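Protein SSD1 (Saccharomyces cerevisiae S288C, PDB 7AM1) binds mRNA untranslated regions and represses translation, as a non-enzymatic member (pseudonuclease) of the RNase II family with an alternative RNA recognition site. Local coordinates at residues V397-T400 with S401-E405; N428-P431 with Q432-D436. All coordinates share one frame; numbering follows the deposited sequence.

Both contacts are local and lie inside the RNB domain of this pseudonuclease. Contact 1 is a 3-10 turn after strand 389-397, and contact 2 is the start of helix 432-438. Helix 408-416 comes between them along the chain. Their centres are 13 Å apart, and they meet through apolar side chains. I403 CG1 lies 3.5 Å from F434 CE2, and V399 CG1 lies 3.9 Å from L430 CD1. I403 CD1 also packs on L430 CD2. V409 of helix 408-416 touches both I403 and F434. H670 of helix 668-681 touches V399 and L430. No ligand or metal site is part of either contact.

Contact 1: residues V397-T400 with S401-E405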
loop_
_atom_site.group_PDB
_atom_site.type_symbol
_atom_site.label_atom_id
_atom_site.label_comp_id
_atom_site.label_asym_id
_atom_site.label_seq_id
_atom_site.Cartn_x
_atom_site.Cartn_y
_atom_site.Cartn_z
ATOM N N VAL A 397 3.116 0.459 -25.545
ATOM C CA VAL A 397 3.273 -0.808 -26.252
ATOM C C VAL A 397 1.908 -1.453 -26.463
ATOM O O VAL A 397 1.106 -1.571 -25.530
ATOM C CB VAL A 397 4.220 -1.742 -25.478
ATOM C CG1 VAL A 397 4.237 -3.123 -26.120
ATOM C CG2 VAL A 397 5.618 -1.158 -25.433
ATOM N N ASP A 398 1.648 -1.884 -27.698
ATOM C CA ASP A 398 0.379 -2.520 -28.059
ATOM C C ASP A 398 0.500 -4.021 -27.803
ATOM O O ASP A 398 0.589 -4.845 -28.715
ATOM C CB ASP A 398 0.024 -2.208 -29.510
ATOM C CG ASP A 398 -1.374 -2.680 -29.901
ATOM O OD1 ASP A 398 -2.024 -3.403 -29.113
ATOM O OD2 ASP A 398 -1.828 -2.311 -31.007
ATOM N N VAL A 399 0.509 -4.360 -26.510
ATOM C CA VAL A 399 0.783 -5.729 -26.088
ATOM C C VAL A 399 -0.218 -6.693 -26.710
ATOM O O VAL A 399 0.157 -7.765 -27.199
ATOM C CB VAL A 399 0.770 -5.836 -24.551
ATOM C CG1 VAL A 399 1.061 -7.263 -24.117
ATOM C CG2 VAL A 399 1.778 -4.892 -23.931
ATOM N N THR A 400 -1.508 -6.334 -26.697
ATOM C CA THR A 400 -2.539 -7.284 -27.101
ATOM C C THR A 400 -2.507 -7.579 -28.596
ATOM O O THR A 400 -3.058 -8.599 -29.021
ATOM C CB THR A 400 -3.936 -6.793 -26.699
ATOM O OG1 THR A 400 -4.262 -5.585 -27.394
ATOM C CG2 THR A 400 -4.013 -6.549 -25.191
ATOM N N SER A 401 -1.880 -6.721 -29.402
ATOM C CA SER A 401 -1.668 -7.062 -30.802
ATOM C C SER A 401 -0.702 -8.228 -30.971
ATOM O O SER A 401 -0.560 -8.731 -32.089
ATOM C CB SER A 401 -1.156 -5.845 -31.575
ATOM O OG SER A 401 0.187 -5.547 -31.237
ATOM N N HIS A 402 -0.032 -8.657 -29.900
ATOM C CA HIS A 402 0.859 -9.809 -29.938
ATOM C C HIS A 402 0.285 -11.018 -29.212
ATOM O O HIS A 402 0.996 -12.013 -29.033
ATOM C CB HIS A 402 2.217 -9.454 -29.331
ATOM C CG HIS A 402 2.951 -8.382 -30.069
ATOM N ND1 HIS A 402 2.816 -7.043 -29.768
ATOM C CD2 HIS A 402 3.833 -8.450 -31.093
ATOM C CE1 HIS A 402 3.585 -6.334 -30.574
ATOM N NE2 HIS A 402 4.212 -7.163 -31.390
ATOM N N ILE A 403 -0.972 -10.954 -28.780
ATOM C CA ILE A 403 -1.578 -12.017 -27.985
ATOM C C ILE A 403 -2.971 -12.283 -28.536
ATOM O O ILE A 403 -3.803 -11.372 -28.593
ATOM C CB ILE A 403 -1.651 -11.654 -26.489
ATOM C CG1 ILE A 403 -0.233 -11.452 -25.933
ATOM C CG2 ILE A 403 -2.422 -12.727 -25.724
ATOM C CD1 ILE A 403 -0.163 -10.991 -24.476
ATOM N N GLU A 404 -3.233 -13.530 -28.915
ATOM C CA GLU A 404 -4.561 -13.930 -29.361
ATOM C C GLU A 404 -5.459 -14.070 -28.138
ATOM O O GLU A 404 -5.147 -14.833 -27.215
ATOM C CB GLU A 404 -4.484 -15.235 -30.148
ATOM C CG GLU A 404 -5.821 -15.737 -30.681
ATOM N N GLU A 405 -6.557 -13.320 -28.118
ATOM C CA GLU A 405 -7.474 -13.358 -26.986
ATOM C C GLU A 405 -7.991 -14.775 -26.771
ATOM O O GLU A 405 -8.461 -15.430 -27.705
ATOM C CB GLU A 405 -8.627 -12.385 -27.229
ATOM C CG GLU A 405 -9.641 -12.296 -26.105
ATOM C CD GLU A 405 -10.617 -11.151 -26.308
ATOM O OE1 GLU A 405 -10.675 -10.617 -27.437
ATOM O OE2 GLU A 405 -11.326 -10.785 -25.347
#
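S401 OG sits 2.6 Å from D398 O and donates a hydrogen bond to it. S401 belongs to a short 3-10 turn, 399-402, that follows strand 389-397 in the RNB domain. The hydroxyl lies in the carbonyl plane, with a C=O...OG angle of 151°. With chi1 at 72°, OG stands between the backbone N and the carbonyl carbon of S401, which turns it back to D398 O. This side-chain bond adds to a weak backbone bond from S401 N to the same oxygen. H402 ND1 gives D398 O another weak bond, at 3.3 Å. The H402 ring meets the turn at its edge, with V399 O in the ring plane. The D398 carboxylate passes beside S401 CB and OG. Its OD2 forms a salt bridge with R355; OD1, less surely placed, pairs with K677. K677 also bonds T400 OG1, which ties the turn to helix 668-681. Two backbone bonds complete the turn: H402 N to V399 O at 2.9 Å, and I403 N to T400 O at 3.2 Å. The side chains of V399 and I403 lie side by side, pointing the same way. Their ends touch at V399 CG1 and I403 CD1, 3.9 Å apart.

Contact 2: residues N428-P431 with Q432-D436; sequences NLLP and QSFND
F434 lies beside P431, and the two side chains point the same way. F434 CB lies 3.8 Å from L430 CB and also near P431 O. With chi1 at -80°, CG is anti to the carbonyl carbon, and this carries the ring along the proline. CG comes near P431 CD. Of the ring atoms, CD1 comes nearest to the proline, 3.7 Å from P431 CD, and it also meets P431 CG. CE1 still touches P431 CG at 4.0 Å. CE2 lies on the side of I403 from 401-405. The L430 side chain crosses that of F434 at about a right angle. P431 is the N-cap residue of helix 432-438 in the RNB domain. Its carbonyl oxygen accepts F434 N at 2.8 Å and a weak bond from N435 N. The N435 side chain faces back across the turn to N428, their amide planes 56° apart. One water joins this side of the turn: it accepts from L430 N at 3.0 Å and donates to N435 OD1 at 2.9 Å. S433 OG bonds F342 O, outside the turn.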
loop_
_atom_site.group_PDB
_atom_site.type_symbol
_atom_site.label_atom_id
_atom_site.label_comp_id
_atom_site.label_asym_id
_atom_site.label_seq_id
_atom_site.Cartn_x
_atom_site.Cartn_y
_atom_site.Cartn_z
ATOM N N ASN A 428 7.273 -10.900 -13.229
ATOM C CA ASN A 428 6.669 -10.342 -14.426
ATOM C C ASN A 428 5.178 -10.662 -14.488
ATOM O O ASN A 428 4.688 -11.600 -13.857
ATOM C CB ASN A 428 7.326 -10.903 -15.689
ATOM C CG ASN A 428 8.804 -10.613 -15.766
ATOM O OD1 ASN A 428 9.274 -9.569 -15.309
ATOM N ND2 ASN A 428 9.551 -11.539 -16.362
ATOM N N LEU A 429 4.453 -9.875 -15.280
ATOM C CA LEU A 429 3.116 -10.292 -15.684
ATOM C C LEU A 429 3.200 -11.330 -16.796
ATOM O O LEU A 429 2.526 -12.365 -16.748
ATOM C CB LEU A 429 2.297 -9.085 -16.143
ATOM C CG LEU A 429 0.899 -9.381 -16.694
ATOM C CD1 LEU A 429 0.018 -9.988 -15.615
ATOM C CD2 LEU A 429 0.265 -8.121 -17.266
ATOM N N LEU A 430 4.042 -11.073 -17.783
ATOM C CA LEU A 430 4.138 -11.844 -19.010
ATOM C C LEU A 430 5.366 -12.738 -18.991
ATOM O O LEU A 430 6.234 -12.616 -18.123
ATOM C CB LEU A 430 4.200 -10.893 -20.207
ATOM C CG LEU A 430 3.006 -9.946 -20.347
ATOM C CD1 LEU A 430 3.302 -8.850 -21.358
ATOM C CD2 LEU A 430 1.762 -10.723 -20.741
ATOM N N PRO A 431 5.469 -13.666 -19.942
ATOM C CA PRO A 431 6.705 -14.444 -20.070
ATOM C C PRO A 431 7.892 -13.534 -20.334
ATOM O O PRO A 431 7.766 -12.477 -20.958
ATOM C CB PRO A 431 6.429 -15.369 -21.262
ATOM C CG PRO A 431 4.940 -15.443 -21.357
ATOM C CD PRO A 431 4.445 -14.094 -20.911
ATOM N N GLN A 432 9.062 -13.964 -19.852
ATOM C CA GLN A 432 10.281 -13.192 -20.060
ATOM C C GLN A 432 10.472 -12.851 -21.530
ATOM O O GLN A 432 10.934 -11.755 -21.869
ATOM C CB GLN A 432 11.491 -13.972 -19.545
ATOM C CG GLN A 432 12.067 -13.435 -18.253
ATOM C CD GLN A 432 12.604 -12.028 -18.401
ATOM O OE1 GLN A 432 12.926 -11.590 -19.504
ATOM N NE2 GLN A 432 12.697 -11.309 -17.290
ATOM N N SER A 433 10.101 -13.776 -22.421
ATOM C CA SER A 433 10.270 -13.548 -23.850
ATOM C C SER A 433 9.489 -12.331 -24.325
ATOM O O SER A 433 9.915 -11.652 -25.266
ATOM C CB SER A 433 9.835 -14.792 -24.627
ATOM O OG SER A 433 8.473 -15.096 -24.377
ATOM N N PHE A 434 8.347 -12.039 -23.698
ATOM C CA PHE A 434 7.581 -10.855 -24.069
ATOM C C PHE A 434 8.286 -9.584 -23.615
ATOM O O PHE A 434 8.402 -8.618 -24.379
ATOM C CB PHE A 434 6.175 -10.926 -23.472
ATOM C CG PHE A 434 5.228 -11.789 -24.252
ATOM C CD1 PHE A 434 5.440 -13.155 -24.360
ATOM C CD2 PHE A 434 4.117 -11.238 -24.863
ATOM C CE1 PHE A 434 4.567 -13.950 -25.073
ATOM C CE2 PHE A 434 3.239 -12.029 -25.576
ATOM C CZ PHE A 434 3.464 -13.387 -25.683
ATOM N N ASN A 435 8.753 -9.561 -22.365
ATOM C CA ASN A 435 9.507 -8.416 -21.868
ATOM C C ASN A 435 10.677 -8.092 -22.784
ATOM O O ASN A 435 10.844 -6.949 -23.225
ATOM C CB ASN A 435 10.008 -8.703 -20.451
ATOM C CG ASN A 435 8.903 -8.659 -19.419
ATOM O OD1 ASN A 435 7.725 -8.775 -19.746
ATOM N ND2 ASN A 435 9.282 -8.497 -18.160
ATOM N N ASP A 436 11.497 -9.101 -23.090
ATOM C CA ASP A 436 12.704 -8.879 -23.879
ATOM C C ASP A 436 12.375 -8.365 -25.277
ATOM O O ASP A 436 13.024 -7.435 -25.771
ATOM C CB ASP A 436 13.508 -10.177 -23.968
ATOM C CG ASP A 436 14.088 -10.607 -22.631
ATOM O OD1 ASP A 436 13.997 -9.839 -21.648
ATOM O OD2 ASP A 436 14.628 -11.732 -22.564
HETATM O O HOH W 1 5.562 -8.495 -17.900
#